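Local structure of SGNH hydrolase-type esterase domain-containing protein (Slackia heliotrinireducens DSM 20476, 4S1P) at residues N11-A16 with G165-P170. The protein is a putative SGNH-type hydrolase of the GDSL-like lipase/acylhydrolase family, probably cleaving ester bonds in a substrate not yet identified. Residues are numbered along the deposited sequence; the frame is centred on the assembly and turned at random.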
ATOM      1  N   ASN A  11       0.956  -6.667  -1.667  1.00 12.28           N
ATOM      2  CA  ASN A  11       1.030  -8.041  -1.202  1.00 14.14           C
ATOM      3  C   ASN A  11      -0.251  -8.383  -0.468  1.00 14.07           C
ATOM      4  O   ASN A  11      -1.310  -7.848  -0.836  1.00 13.63           O
ATOM      5  CB  ASN A  11       2.336  -8.287  -0.469  1.00 14.27           C
ATOM      6  CG  ASN A  11       2.453  -7.536   0.823  1.00 14.25           C
ATOM      7  OD1 ASN A  11       1.479  -7.081   1.433  1.00 12.94           O
ATOM      8  ND2 ASN A  11       3.686  -7.424   1.280  1.00 15.33           N
ATOM      9  N   SER A  12      -0.241  -9.319   0.491  1.00 13.57           N
ATOM     10  CA  SER A  12      -1.508  -9.695   1.109  1.00 15.46           C
ATOM     11  C   SER A  12      -2.202  -8.546   1.851  1.00 15.46           C
ATOM     12  O   SER A  12      -3.414  -8.603   2.044  1.00 17.20           O
ATOM     13  CB  SER A  12      -1.346 -10.928   2.012  1.00 20.39           C
ATOM     14  OG  SER A  12      -0.794 -10.547   3.224  1.00 26.79           O
ATOM     15  N   LEU A  13      -1.495  -7.463   2.226  1.00 13.51           N
ATOM     16  CA  LEU A  13      -2.230  -6.338   2.834  1.00 14.07           C
ATOM     17  C   LEU A  13      -3.174  -5.673   1.834  1.00 13.58           C
ATOM     18  O   LEU A  13      -4.182  -5.037   2.217  1.00 15.18           O
ATOM     19  CB  LEU A  13      -1.290  -5.319   3.477  1.00 14.65           C
ATOM     20  CG  LEU A  13      -0.768  -5.657   4.883  1.00 17.75           C
ATOM     21  CD1 LEU A  13       0.106  -6.885   4.907  1.00 20.05           C
ATOM     22  CD2 LEU A  13      -0.082  -4.446   5.469  1.00 17.03           C
ATOM     23  N   THR A  14      -2.862  -5.826   0.553  1.00 12.77           N
ATOM     24  CA  THR A  14      -3.751  -5.371  -0.509  1.00 12.83           C
ATOM     25  C   THR A  14      -4.800  -6.422  -0.857  1.00 13.55           C
ATOM     26  O   THR A  14      -5.965  -6.083  -0.986  1.00 15.39           O
ATOM     27  CB  THR A  14      -2.930  -5.015  -1.767  1.00 12.31           C
ATOM     28  OG1 THR A  14      -2.192  -3.822  -1.503  1.00 12.76           O
ATOM     29  CG2 THR A  14      -3.840  -4.739  -2.977  1.00 13.59           C
ATOM     30  N   THR A  15      -4.407  -7.687  -1.007  1.00 13.27           N
ATOM     31  CA  THR A  15      -5.315  -8.679  -1.568  1.00 14.00           C
ATOM     32  C   THR A  15      -6.228  -9.305  -0.530  1.00 14.79           C
ATOM     33  O   THR A  15      -7.290  -9.826  -0.918  1.00 17.20           O
ATOM     34  CB  THR A  15      -4.560  -9.794  -2.285  1.00 14.58           C
ATOM     35  OG1 THR A  15      -3.620 -10.403  -1.395  1.00 15.30           O
ATOM     36  CG2 THR A  15      -3.835  -9.272  -3.504  1.00 17.48           C
ATOM     37  N   ALA A  16      -5.861  -9.239   0.748  1.00 15.39           N
ATOM     38  CA  ALA A  16      -6.672  -9.918   1.777  1.00 17.27           C
ATOM     39  C   ALA A  16      -8.125  -9.444   1.766  1.00 15.59           C
ATOM     40  O   ALA A  16      -8.435  -8.260   1.522  1.00 15.69           O
ATOM     41  CB  ALA A  16      -6.053  -9.718   3.183  1.00 18.27           C
ATOM     42  N   GLY A 165      -1.824  -9.611  14.420  1.00 17.38           N
ATOM     43  CA  GLY A 165      -1.477  -8.196  14.689  1.00 16.91           C
ATOM     44  C   GLY A 165      -0.777  -7.482  13.534  1.00 16.22           C
ATOM     45  O   GLY A 165      -0.251  -6.371  13.722  1.00 15.95           O
ATOM     46  N   VAL A 166      -0.768  -8.113  12.362  1.00 14.97           N
ATOM     47  CA  VAL A 166      -0.100  -7.565  11.162  1.00 15.16           C
ATOM     48  C   VAL A 166      -1.074  -7.407  10.015  1.00 15.25           C
ATOM     49  O   VAL A 166      -1.241  -6.331   9.455  1.00 15.76           O
ATOM     50  CB  VAL A 166       1.060  -8.465  10.696  1.00 16.78           C
ATOM     51  CG1 VAL A 166       1.626  -7.983   9.356  1.00 18.47           C
ATOM     52  CG2 VAL A 166       2.166  -8.482  11.740  1.00 18.16           C
ATOM     53  N   HIS A 167      -1.735  -8.488   9.668  1.00 14.91           N
ATOM     54  CA  HIS A 167      -2.681  -8.473   8.570  1.00 15.00           C
ATOM     55  C   HIS A 167      -3.993  -7.860   9.040  1.00 15.97           C
ATOM     56  O   HIS A 167      -4.316  -7.887  10.231  1.00 16.99           O
ATOM     57  CB  HIS A 167      -2.881  -9.914   8.094  1.00 16.96           C
ATOM     58  CG  HIS A 167      -1.668 -10.474   7.416  1.00 21.68           C
ATOM     59  ND1 HIS A 167      -0.653 -11.111   8.094  1.00 23.85           N
ATOM     60  CD2 HIS A 167      -1.255 -10.388   6.132  1.00 32.70           C
ATOM     61  CE1 HIS A 167       0.310 -11.438   7.254  1.00 31.16           C
ATOM     62  NE2 HIS A 167      -0.031 -11.007   6.052  1.00 33.95           N
ATOM     63  N   PRO A 168      -4.761  -7.300   8.103  1.00 15.67           N
ATOM     64  CA  PRO A 168      -6.050  -6.710   8.455  1.00 15.53           C
ATOM     65  C   PRO A 168      -7.117  -7.807   8.608  1.00 15.82           C
ATOM     66  O   PRO A 168      -7.095  -8.820   7.915  1.00 17.70           O
ATOM     67  CB  PRO A 168      -6.365  -5.837   7.248  1.00 16.30           C
ATOM     68  CG  PRO A 168      -5.717  -6.565   6.083  1.00 17.25           C
ATOM     69  CD  PRO A 168      -4.459  -7.203   6.657  1.00 16.91           C
ATOM     70  N   SER A 169      -8.037  -7.575   9.537  1.00 15.53           N
ATOM     71  CA  SER A 169      -9.278  -8.343   9.584  1.00 15.51           C
ATOM     72  C   SER A 169     -10.153  -7.918   8.410  1.00 15.82           C
ATOM     73  O   SER A 169      -9.884  -6.937   7.744  1.00 15.68           O
ATOM     74  CB  SER A 169     -10.012  -8.022  10.881  1.00 16.94           C
ATOM     75  OG  SER A 169     -10.532  -6.735  10.833  1.00 18.46           O
ATOM     76  N   PRO A 170     -11.261  -8.625   8.177  1.00 16.72           N
ATOM     77  CA  PRO A 170     -12.170  -8.122   7.172  1.00 17.67           C
ATOM     78  C   PRO A 170     -12.600  -6.667   7.426  1.00 16.15           C
ATOM     79  O   PRO A 170     -12.676  -5.887   6.483  1.00 17.90           O
ATOM     80  CB  PRO A 170     -13.338  -9.105   7.285  1.00 19.24           C
ATOM     81  CG  PRO A 170     -12.687 -10.375   7.645  1.00 20.08           C
ATOM     82  CD  PRO A 170     -11.647  -9.964   8.654  1.00 18.88           C
TER
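Ser12 brings its hydroxyl up to the edge of the His167 imidazole, near the ring plane, a worked example of how an SGNH hydrolase probably assembles its Ser-His-Asp triad from two distant parts of the chain. The serine comes from the short helix 12-15 that follows strand 4-10 of the parallel sheet, the histidine from the loop leading into helix 170-184. Ser12 OG stands 3.0 Å from His167 NE2 and 2.9 Å from His167 CD2. With OG between the backbone N and the carbonyl carbon (chi1 79°), the hydroxyl points to the NE2–CD2 side of the ring. At the far side of the imidazole, ND1 is hydrogen-bonded to Asp164 OD2, the probable third member, which helps hold the rotation of the ring.

Next to the serine-histidine approach, apolar side chains join the two segments. Leu13 crosses His167 at about a right angle, its CD1 lying obliquely 4.0 Å from His167 CD2, while Leu13 CG packs against Pro168 CD at 4.4 Å. Three residues on, Ala16 CB meets Pro168 CG at 4.3 Å, so the proline ring touches both Leu13 and Ala16.

The start of the serine helix is held by Asn11, the N-cap. An unidentified ligand, probably from the crystallisation liquor, accepts a hydrogen bond from Asn11 ND2 at its O1 and another from Ser12 N at its O2, the latter as expected if this N-H belongs to an oxyanion hole. Asn11 OD1, also bonded to Gln70 NE2, accepts the capping bond from Leu13 N at 3.1 Å, nearly straight at the hydrogen (167°).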